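Local coordinates for solute-binding protein (Thermoactinomyces vulgaris, PDB 2ZYO) that binds maltodextrins such as maltotetraose and probably hands cyclodextrins and maltodextrins to a membrane sugar transporter, at residues N105-A111 with P321-L326; V167-N172 with L224-A230. All coordinates share one frame; numbering follows the deposited sequence.

Contact 1 (N105-A111 with P321-L326)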
loop_
_atom_site.group_PDB
_atom_site.type_symbol
_atom_site.label_atom_id
_atom_site.label_comp_id
_atom_site.label_asym_id
_atom_site.label_seq_id
_atom_site.Cartn_x
_atom_site.Cartn_y
_atom_site.Cartn_z
ATOM N N ASN A 105 -11.538 4.875 -16.165
ATOM C CA ASN A 105 -10.405 5.438 -16.897
ATOM C C ASN A 105 -9.948 6.824 -16.423
ATOM O O ASN A 105 -8.961 7.357 -16.929
ATOM C CB ASN A 105 -10.685 5.441 -18.402
ATOM C CG ASN A 105 -10.609 4.051 -19.016
ATOM O OD1 ASN A 105 -9.995 3.136 -18.459
ATOM N ND2 ASN A 105 -11.223 3.892 -20.179
ATOM N N GLN A 106 -10.671 7.403 -15.466
ATOM C CA GLN A 106 -10.213 8.614 -14.784
ATOM C C GLN A 106 -8.993 8.288 -13.928
ATOM O O GLN A 106 -8.194 9.167 -13.604
ATOM C CB GLN A 106 -11.304 9.182 -13.872
ATOM C CG GLN A 106 -12.570 9.666 -14.569
ATOM C CD GLN A 106 -13.723 9.888 -13.597
ATOM O OE1 GLN A 106 -13.536 9.915 -12.376
ATOM N NE2 GLN A 106 -14.926 10.047 -14.138
ATOM N N PHE A 107 -8.857 7.012 -13.573
ATOM C CA PHE A 107 -7.885 6.586 -12.578
ATOM C C PHE A 107 -6.826 5.651 -13.138
ATOM O O PHE A 107 -7.046 4.971 -14.144
ATOM C CB PHE A 107 -8.600 5.911 -11.403
ATOM C CG PHE A 107 -9.691 6.745 -10.802
ATOM C CD1 PHE A 107 -9.387 7.776 -9.919
ATOM C CD2 PHE A 107 -11.025 6.511 -11.126
ATOM C CE1 PHE A 107 -10.395 8.558 -9.364
ATOM C CE2 PHE A 107 -12.039 7.287 -10.577
ATOM C CZ PHE A 107 -11.723 8.313 -9.692
ATOM N N ASP A 108 -5.680 5.631 -12.460
ATOM C CA ASP A 108 -4.567 4.746 -12.779
ATOM C C ASP A 108 -5.048 3.299 -12.918
ATOM O O ASP A 108 -5.780 2.797 -12.061
ATOM C CB ASP A 108 -3.499 4.868 -11.688
ATOM C CG ASP A 108 -2.260 4.051 -11.981
ATOM O OD1 ASP A 108 -1.305 4.602 -12.568
ATOM O OD2 ASP A 108 -2.244 2.853 -11.624
ATOM N N ASP A 109 -4.641 2.649 -14.008
ATOM C CA ASP A 109 -5.092 1.292 -14.333
ATOM C C ASP A 109 -4.769 0.273 -13.240
ATOM O O ASP A 109 -5.593 -0.588 -12.927
ATOM C CB ASP A 109 -4.502 0.830 -15.673
ATOM C CG ASP A 109 -5.118 1.541 -16.876
ATOM O OD1 ASP A 109 -5.981 2.429 -16.700
ATOM O OD2 ASP A 109 -4.730 1.203 -18.017
ATOM N N VAL A 110 -3.576 0.379 -12.661
ATOM C CA VAL A 110 -3.132 -0.555 -11.624
ATOM C C VAL A 110 -3.869 -0.317 -10.298
ATOM O O VAL A 110 -4.195 -1.269 -9.582
ATOM C CB VAL A 110 -1.591 -0.516 -11.438
ATOM C CG1 VAL A 110 -1.135 -1.552 -10.428
ATOM C CG2 VAL A 110 -0.892 -0.757 -12.770
ATOM N N ALA A 111 -4.151 0.948 -9.990
ATOM C CA ALA A 111 -4.930 1.298 -8.803
ATOM C C ALA A 111 -6.353 0.744 -8.888
ATOM O O ALA A 111 -6.926 0.319 -7.882
ATOM C CB ALA A 111 -4.957 2.807 -8.609
ATOM N N PRO A 321 -4.353 8.441 -7.173
ATOM C CA PRO A 321 -4.053 7.714 -8.406
ATOM C C PRO A 321 -5.048 8.074 -9.510
ATOM O O PRO A 321 -5.767 7.214 -10.033
ATOM C CB PRO A 321 -4.163 6.249 -7.984
ATOM C CG PRO A 321 -5.136 6.250 -6.859
ATOM C CD PRO A 321 -5.103 7.611 -6.210
ATOM N N GLN A 322 -5.069 9.362 -9.835
ATOM C CA GLN A 322 -5.948 9.939 -10.833
ATOM C C GLN A 322 -5.049 10.342 -11.999
ATOM O O GLN A 322 -4.079 11.078 -11.805
ATOM C CB GLN A 322 -6.653 11.158 -10.225
ATOM C CG GLN A 322 -8.049 11.456 -10.773
ATOM C CD GLN A 322 -8.055 12.328 -12.025
ATOM O OE1 GLN A 322 -9.115 12.604 -12.581
ATOM N NE2 GLN A 322 -6.879 12.761 -12.471
ATOM N N LYS A 323 -5.368 9.851 -13.197
ATOM C CA LYS A 323 -4.466 9.942 -14.362
ATOM C C LYS A 323 -3.932 11.348 -14.645
ATOM O O LYS A 323 -2.722 11.540 -14.779
ATOM C CB LYS A 323 -5.124 9.362 -15.618
ATOM C CG LYS A 323 -5.252 7.848 -15.623
ATOM C CD LYS A 323 -5.725 7.359 -16.980
ATOM C CE LYS A 323 -5.831 5.849 -17.030
ATOM N NZ LYS A 323 -6.432 5.392 -18.309
ATOM N N GLU A 324 -4.834 12.321 -14.738
ATOM C CA GLU A 324 -4.440 13.704 -15.012
ATOM C C GLU A 324 -3.598 14.299 -13.888
ATOM O O GLU A 324 -2.617 15.000 -14.146
ATOM C CB GLU A 324 -5.663 14.585 -15.269
ATOM C CG GLU A 324 -6.312 14.369 -16.623
ATOM C CD GLU A 324 -7.208 15.524 -17.014
ATOM O OE1 GLU A 324 -6.674 16.592 -17.375
ATOM O OE2 GLU A 324 -8.443 15.369 -16.954
ATOM N N LEU A 325 -3.979 14.013 -12.645
ATOM C CA LEU A 325 -3.284 14.561 -11.482
ATOM C C LEU A 325 -1.862 14.022 -11.346
ATOM O O LEU A 325 -0.963 14.742 -10.906
ATOM C CB LEU A 325 -4.080 14.319 -10.196
ATOM C CG LEU A 325 -5.407 15.076 -10.066
ATOM C CD1 LEU A 325 -6.129 14.686 -8.788
ATOM C CD2 LEU A 325 -5.197 16.584 -10.121
ATOM N N LEU A 326 -1.664 12.764 -11.736
ATOM C CA LEU A 326 -0.339 12.144 -11.712
ATOM C C LEU A 326 0.619 12.802 -12.709
ATOM O O LEU A 326 1.838 12.735 -12.544
ATOM C CB LEU A 326 -0.442 10.637 -11.976
ATOM C CG LEU A 326 -1.092 9.784 -10.881
ATOM C CD1 LEU A 326 -1.332 8.364 -11.371
ATOM C CD2 LEU A 326 -0.251 9.780 -9.611
HETATM O O HOH W 1 -7.910 11.258 -15.518
#

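Contact 2 (V167-N172 with L224-A230)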
loop_
_atom_site.group_PDB
_atom_site.type_symbol
_atom_site.label_atom_id
_atom_site.label_comp_id
_atom_site.label_asym_id
_atom_site.label_seq_id
_atom_site.Cartn_x
_atom_site.Cartn_y
_atom_site.Cartn_z
ATOM N N VAL A 167 22.934 2.333 3.094
ATOM C CA VAL A 167 21.557 1.911 2.831
ATOM C C VAL A 167 21.070 1.038 3.982
ATOM O O VAL A 167 21.719 0.057 4.351
ATOM C CB VAL A 167 21.411 1.129 1.498
ATOM C CG1 VAL A 167 19.933 0.937 1.153
ATOM C CG2 VAL A 167 22.131 1.841 0.357
ATOM N N LEU A 168 19.921 1.409 4.537
ATOM C CA LEU A 168 19.315 0.684 5.645
ATOM C C LEU A 168 17.816 0.585 5.410
ATOM O O LEU A 168 17.169 1.581 5.098
ATOM C CB LEU A 168 19.602 1.412 6.962
ATOM C CG LEU A 168 18.969 0.915 8.264
ATOM C CD1 LEU A 168 19.480 -0.467 8.650
ATOM C CD2 LEU A 168 19.253 1.916 9.374
ATOM N N PHE A 169 17.264 -0.616 5.552
ATOM C CA PHE A 169 15.817 -0.800 5.455
ATOM C C PHE A 169 15.367 -2.069 6.167
ATOM O O PHE A 169 16.201 -2.836 6.659
ATOM C CB PHE A 169 15.328 -0.738 3.992
ATOM C CG PHE A 169 15.594 -1.986 3.181
ATOM C CD1 PHE A 169 14.547 -2.843 2.845
ATOM C CD2 PHE A 169 16.876 -2.281 2.716
ATOM C CE1 PHE A 169 14.774 -3.987 2.083
ATOM C CE2 PHE A 169 17.113 -3.425 1.952
ATOM C CZ PHE A 169 16.058 -4.279 1.635
ATOM N N GLU A 170 14.052 -2.271 6.232
ATOM C CA GLU A 170 13.464 -3.449 6.867
ATOM C C GLU A 170 13.618 -4.688 5.993
ATOM O O GLU A 170 12.633 -5.216 5.459
ATOM C CB GLU A 170 11.988 -3.208 7.181
ATOM C CG GLU A 170 11.736 -2.418 8.440
ATOM C CD GLU A 170 10.293 -2.508 8.883
ATOM O OE1 GLU A 170 9.843 -3.621 9.235
ATOM O OE2 GLU A 170 9.611 -1.467 8.877
ATOM N N ALA A 171 14.859 -5.155 5.869
ATOM C CA ALA A 171 15.196 -6.279 4.994
ATOM C C ALA A 171 14.736 -7.635 5.538
ATOM O O ALA A 171 14.944 -8.665 4.900
ATOM C CB ALA A 171 16.696 -6.297 4.698
ATOM N N ASN A 172 14.120 -7.624 6.718
ATOM C CA ASN A 172 13.531 -8.829 7.302
ATOM C C ASN A 172 12.001 -8.819 7.227
ATOM O O ASN A 172 11.325 -9.590 7.910
ATOM C CB ASN A 172 14.015 -9.021 8.747
ATOM C CG ASN A 172 13.702 -7.825 9.642
ATOM O OD1 ASN A 172 13.144 -6.819 9.199
ATOM N ND2 ASN A 172 14.065 -7.938 10.916
ATOM N N LEU A 224 23.563 -5.504 7.820
ATOM C CA LEU A 224 22.363 -4.986 8.480
ATOM C C LEU A 224 22.122 -5.686 9.820
ATOM O O LEU A 224 22.416 -6.879 9.950
ATOM C CB LEU A 224 21.125 -5.123 7.580
ATOM C CG LEU A 224 21.031 -4.294 6.291
ATOM C CD1 LEU A 224 19.596 -4.296 5.785
ATOM C CD2 LEU A 224 21.516 -2.860 6.475
ATOM N N PRO A 225 21.599 -4.946 10.821
ATOM C CA PRO A 225 21.284 -5.547 12.122
ATOM C C PRO A 225 20.292 -6.694 11.957
ATOM O O PRO A 225 19.232 -6.515 11.358
ATOM C CB PRO A 225 20.645 -4.394 12.901
ATOM C CG PRO A 225 21.131 -3.166 12.240
ATOM C CD PRO A 225 21.284 -3.506 10.793
ATOM N N GLN A 226 20.643 -7.860 12.490
ATOM C CA GLN A 226 19.912 -9.097 12.198
ATOM C C GLN A 226 18.546 -9.237 12.885
ATOM O O GLN A 226 17.810 -10.191 12.615
ATOM C CB GLN A 226 20.805 -10.319 12.454
ATOM C CG GLN A 226 21.980 -10.408 11.479
ATOM C CD GLN A 226 23.037 -11.422 11.887
ATOM O OE1 GLN A 226 22.730 -12.474 12.447
ATOM N NE2 GLN A 226 24.295 -11.109 11.594
ATOM N N SER A 227 18.205 -8.278 13.745
ATOM C CA SER A 227 16.895 -8.252 14.399
ATOM C C SER A 227 16.252 -6.862 14.332
ATOM O O SER A 227 15.556 -6.436 15.259
ATOM C CB SER A 227 17.012 -8.737 15.849
ATOM O OG SER A 227 17.573 -10.037 15.901
ATOM N N LEU A 228 16.477 -6.170 13.216
ATOM C CA LEU A 228 16.009 -4.794 13.040
ATOM C C LEU A 228 14.485 -4.682 12.957
ATOM O O LEU A 228 13.797 -5.638 12.594
ATOM C CB LEU A 228 16.677 -4.143 11.816
ATOM C CG LEU A 228 16.365 -4.660 10.405
ATOM C CD1 LEU A 228 15.091 -4.036 9.862
ATOM C CD2 LEU A 228 17.520 -4.380 9.457
ATOM N N LYS A 229 13.979 -3.503 13.307
ATOM C CA LYS A 229 12.560 -3.179 13.198
ATOM C C LYS A 229 12.397 -1.813 12.532
ATOM O O LYS A 229 13.388 -1.150 12.224
ATOM C CB LYS A 229 11.900 -3.186 14.582
ATOM C CG LYS A 229 11.481 -4.568 15.085
ATOM C CD LYS A 229 9.979 -4.826 14.908
ATOM C CE LYS A 229 9.597 -5.213 13.476
ATOM N NZ LYS A 229 10.131 -6.546 13.066
ATOM N N ALA A 230 11.148 -1.399 12.315
ATOM C CA ALA A 230 10.845 -0.098 11.711
ATOM C C ALA A 230 11.547 1.055 12.427
ATOM O O ALA A 230 12.076 1.965 11.784
ATOM C CB ALA A 230 9.343 0.139 11.675
HETATM O O HOH W 2 10.813 -5.910 10.365
HETATM O O HOH W 3 14.840 -10.494 12.140
#

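Contact 1 (N105-A111 with P321-L326)
Gln106 and Lys323 meet backbone to backbone: Lys323 N donates to Gln106 O at 2.9 Å. Two residues on, the exchange is reversed, with Asp108 N giving its hydrogen to Pro321 O at 2.9 Å. The pair frames Phe107 and Gln322 as a single isolated beta bridge between two loops rather than a continued sheet. Gln106 O has a second donor in a water 2.8 Å away, which weakly accepts from Glu324 N, so this carbonyl is gripped by a peptide N-H and a water together. In this periplasmic-binding-protein fold the bridge sits just ahead of helix 109-114. Asp108 is the N-cap of that helix: with its CG anti to the backbone N (chi1 -176°), the carboxylate turns back to the helix start, and OD2 accepts from Ala111 N at 3.2 Å and more weakly from Val110 N. The extended Lys323 side chain runs over the backbone of 105-107, its CD 3.2 Å from Asn105 O, and ends in a weak salt bridge, NZ to Asp109 OD1 at 3.4 Å. Away from these charged groups, Pro321 O lies at the edge of the Phe107 ring, near its plane, while Ala111 CB packs 3.6 Å from Pro321 CB. Leu124 and Pro125 of strand 120-136 and Leu309 of helix 306-316 also touch the Phe107 side chain.

Contact 2 (V167-N172 with L224-A230)
An inverse gamma turn centred on Glu170, just past the end of strand 165-169, packs here against the loop that leads into helix 230-238, close to the bound maltodextrin. Leu228 packs against the backbone of the turn: its CD1 lies 3.5 Å from Glu170 CA and its CD2 the same distance from Phe169 O. Beside it, Leu224 spreads its two methyls, CD1 against Ala171 CB at 3.7 Å and CD2 against Leu168 CD1 at 3.8 Å. The one direct hydrogen bond across the contact comes from Asn172. With CG held between the backbone N and the carbonyl carbon (chi1 57°), its amide reaches Leu228 O through ND2 at 2.9 Å, nearly straight (170°) and with the acceptor almost in the amide plane. The second ND2 partner is a water shared with Gln226 O. Another water donates to Asn172 OD1 and Glu170 OE1 and accepts from Lys229 NZ; Glu170 OE1 also takes a hydrogen bond from Asn173, a residue of the sugar pocket. Bonds to both ends of the Asn172 amide fix its flip, the shared water and nearby lysine would probably favour a charged Glu170, and its bond to Asn173 is consistent with a second-shell role, steadying a pocket residue.

From the N terminus, the chain first reaches 105-111, the start of contact 1, and does not return to it until 321-326, so that contact closes a loop of some 210 residues. Contact 2 lies nested wholly within this loop: 167-172 meets 224-230 after a detour of about 50 residues that includes helices 174-183 and 206-220. The two do not touch, their centres being about 33 Å apart on opposite sides of the chain's centre. Contact 1 brings the start of helix 109-114 to the loop following helix 306-316, whereas contact 2 joins the end of strand 165-169 to the approach to helix 230-238.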